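Local coordinates for immunity protein (Neisseria meningitidis, PDB 4Q7O) that probably protects its bacterium against the toxin of a contact-dependent growth-inhibition system, acting as the immunity partner of that toxin, at residues A58-I63 with H109-A114. Sequence-based numbering, arbitrary orientation.
Sequences AQYEKI and HYFNIA
Tyr60 OH forms a hydrogen bond with the carbonyl oxygen of Cys43, in the last turn of helix 37-46, while the ring behind that hydroxyl meets Phe111 across the contact. Tyr60 sits on strand 58-62 and Phe111 on helix 104-121, and their CA atoms are 11.9 Å apart, a gap bridged by the two rings alone. The meeting is an offset edge-to-face (T-shaped) aromatic pair: the Phe111 edge is directed at the Tyr60 face, with planes at 82° and ring centroids 5.4 Å apart. The leading atom is Phe111 CZ, which comes to 3.6 Å from Tyr60 CE2. It is also 3.9 Å from Tyr60 CD2, and Phe111 CE2 lies 3.9 Å from Tyr60 CE2, so the approach is oblique and directed to the CD2-CE2 side of the tyrosine ring rather than its centre. The CB of Tyr60 points toward the helix, and a chi1 of 63° then sets CG between the backbone N and the carbonyl carbon, with the CD2-CE2 side meeting Phe111. The strand is an inner one of the antiparallel sheet, where backbone hydrogen bonds pair Tyr60 with Phe53 on one neighbour and Glu61 with Tyr88 on the other. Phe111 makes a second edge-to-face pair with Phe28 of helix 22-34 and also touches Phe89 and Ile47, which places the contact in the buried core between sheet and helices, near the centre of the chain. No hydrogen bond joins the two segments. Cohesion here therefore comes from dispersion and from the weak attraction of Phe111 ring hydrogens for the Tyr60 pi cloud, while the Cys43 carbonyl satisfies the phenol and probably limits how far the tyrosine ring can shift.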
loop_
_atom_site.group_PDB
_atom_site.type_symbol
_atom_site.label_atom_id
_atom_site.label_comp_id
_atom_site.label_asym_id
_atom_site.label_seq_id
_atom_site.Cartn_x
_atom_site.Cartn_y
_atom_site.Cartn_z
ATOM N N ALA B 58 -2.238 8.570 -9.115
ATOM C CA ALA B 58 -3.150 7.436 -8.957
ATOM C C ALA B 58 -4.136 7.343 -10.102
ATOM O O ALA B 58 -4.775 8.327 -10.451
ATOM C CB ALA B 58 -3.902 7.534 -7.636
ATOM N N GLN B 59 -4.291 6.153 -10.666
ATOM C CA GLN B 59 -5.269 5.967 -11.728
ATOM C C GLN B 59 -5.687 4.515 -11.866
ATOM O O GLN B 59 -4.980 3.601 -11.432
ATOM C CB GLN B 59 -4.706 6.444 -13.070
ATOM C CG GLN B 59 -3.560 5.577 -13.576
ATOM C CD GLN B 59 -3.135 5.913 -14.994
ATOM O OE1 GLN B 59 -3.919 6.448 -15.781
ATOM N NE2 GLN B 59 -1.892 5.591 -15.329
ATOM N N TYR B 60 -6.839 4.314 -12.495
ATOM C CA TYR B 60 -7.206 2.999 -13.010
ATOM C C TYR B 60 -7.801 3.122 -14.398
ATOM O O TYR B 60 -8.325 4.173 -14.781
ATOM C CB TYR B 60 -8.158 2.226 -12.074
ATOM C CG TYR B 60 -9.516 2.874 -11.848
ATOM C CD1 TYR B 60 -10.520 2.820 -12.820
ATOM C CD2 TYR B 60 -9.802 3.526 -10.651
ATOM C CE1 TYR B 60 -11.765 3.417 -12.613
ATOM C CE2 TYR B 60 -11.042 4.122 -10.427
ATOM C CZ TYR B 60 -12.019 4.064 -11.414
ATOM O OH TYR B 60 -13.256 4.645 -11.215
ATOM N N GLU B 61 -7.739 2.026 -15.142
ATOM C CA GLU B 61 -8.349 1.963 -16.451
ATOM C C GLU B 61 -8.677 0.508 -16.733
ATOM O O GLU B 61 -7.799 -0.355 -16.644
ATOM C CB GLU B 61 -7.380 2.513 -17.499
ATOM C CG GLU B 61 -7.921 2.633 -18.903
ATOM C CD GLU B 61 -6.843 3.082 -19.874
ATOM O OE1 GLU B 61 -5.655 3.076 -19.481
ATOM O OE2 GLU B 61 -7.180 3.444 -21.020
ATOM N N LYS B 62 -9.937 0.222 -17.041
ATOM C CA LYS B 62 -10.282 -1.102 -17.537
ATOM C C LYS B 62 -9.467 -1.379 -18.795
ATOM O O LYS B 62 -9.262 -0.487 -19.626
ATOM C CB LYS B 62 -11.771 -1.192 -17.849
ATOM C CG LYS B 62 -12.645 -1.192 -16.614
ATOM C CD LYS B 62 -14.104 -1.386 -16.973
ATOM C CE LYS B 62 -14.963 -1.488 -15.722
ATOM N NZ LYS B 62 -16.414 -1.622 -16.033
ATOM N N ILE B 63 -9.001 -2.616 -18.933
ATOM C CA ILE B 63 -8.130 -2.966 -20.041
ATOM C C ILE B 63 -8.952 -3.407 -21.236
ATOM O O ILE B 63 -9.753 -4.341 -21.139
ATOM C CB ILE B 63 -7.138 -4.065 -19.630
ATOM C CG1 ILE B 63 -6.162 -3.505 -18.586
ATOM C CG2 ILE B 63 -6.383 -4.599 -20.843
ATOM C CD1 ILE B 63 -5.271 -4.537 -17.957
ATOM N N HIS B 109 -14.985 -6.070 -5.901
ATOM C CA HIS B 109 -14.873 -6.544 -4.523
ATOM C C HIS B 109 -14.135 -5.499 -3.680
ATOM O O HIS B 109 -14.624 -5.075 -2.631
ATOM C CB HIS B 109 -14.136 -7.891 -4.553
ATOM C CG HIS B 109 -13.869 -8.510 -3.216
ATOM N ND1 HIS B 109 -14.863 -9.050 -2.429
ATOM C CD2 HIS B 109 -12.704 -8.758 -2.574
ATOM C CE1 HIS B 109 -14.324 -9.569 -1.338
ATOM N NE2 HIS B 109 -13.015 -9.408 -1.402
ATOM N N TYR B 110 -12.978 -5.053 -4.153
ATOM C CA TYR B 110 -12.234 -4.023 -3.430
ATOM C C TYR B 110 -12.993 -2.706 -3.321
ATOM O O TYR B 110 -12.993 -2.079 -2.268
ATOM C CB TYR B 110 -10.887 -3.765 -4.092
ATOM C CG TYR B 110 -9.844 -4.837 -3.881
ATOM C CD1 TYR B 110 -9.669 -5.439 -2.639
ATOM C CD2 TYR B 110 -9.010 -5.228 -4.927
ATOM C CE1 TYR B 110 -8.698 -6.402 -2.442
ATOM C CE2 TYR B 110 -8.029 -6.198 -4.737
ATOM C CZ TYR B 110 -7.884 -6.783 -3.495
ATOM O OH TYR B 110 -6.917 -7.735 -3.296
ATOM N N PHE B 111 -13.617 -2.273 -4.410
ATOM C CA PHE B 111 -14.338 -1.000 -4.393
ATOM C C PHE B 111 -15.520 -1.031 -3.428
ATOM O O PHE B 111 -15.815 -0.044 -2.754
ATOM C CB PHE B 111 -14.785 -0.603 -5.803
ATOM C CG PHE B 111 -13.738 0.149 -6.575
ATOM C CD1 PHE B 111 -12.463 -0.381 -6.753
ATOM C CD2 PHE B 111 -14.018 1.397 -7.108
ATOM C CE1 PHE B 111 -11.495 0.317 -7.461
ATOM C CE2 PHE B 111 -13.055 2.099 -7.818
ATOM C CZ PHE B 111 -11.794 1.558 -7.995
ATOM N N ASN B 112 -16.190 -2.172 -3.355
ATOM C CA ASN B 112 -17.325 -2.314 -2.462
ATOM C C ASN B 112 -16.866 -2.257 -1.004
ATOM O O ASN B 112 -17.523 -1.651 -0.151
ATOM C CB ASN B 112 -18.064 -3.616 -2.757
ATOM C CG ASN B 112 -19.375 -3.705 -2.025
ATOM O OD1 ASN B 112 -20.263 -2.865 -2.204
ATOM N ND2 ASN B 112 -19.514 -4.728 -1.202
ATOM N N ILE B 113 -15.723 -2.873 -0.727
ATOM C CA ILE B 113 -15.125 -2.797 0.604
ATOM C C ILE B 113 -14.655 -1.379 0.933
ATOM O O ILE B 113 -14.913 -0.860 2.024
ATOM C CB ILE B 113 -13.961 -3.790 0.739
ATOM C CG1 ILE B 113 -14.477 -5.229 0.642
ATOM C CG2 ILE B 113 -13.230 -3.587 2.054
ATOM C CD1 ILE B 113 -13.375 -6.254 0.469
ATOM N N ALA B 114 -13.978 -0.745 -0.019
ATOM C CA ALA B 114 -13.474 0.615 0.177
ATOM C C ALA B 114 -14.588 1.632 0.418
ATOM O O ALA B 114 -14.473 2.486 1.297
ATOM C CB ALA B 114 -12.617 1.044 -0.997
#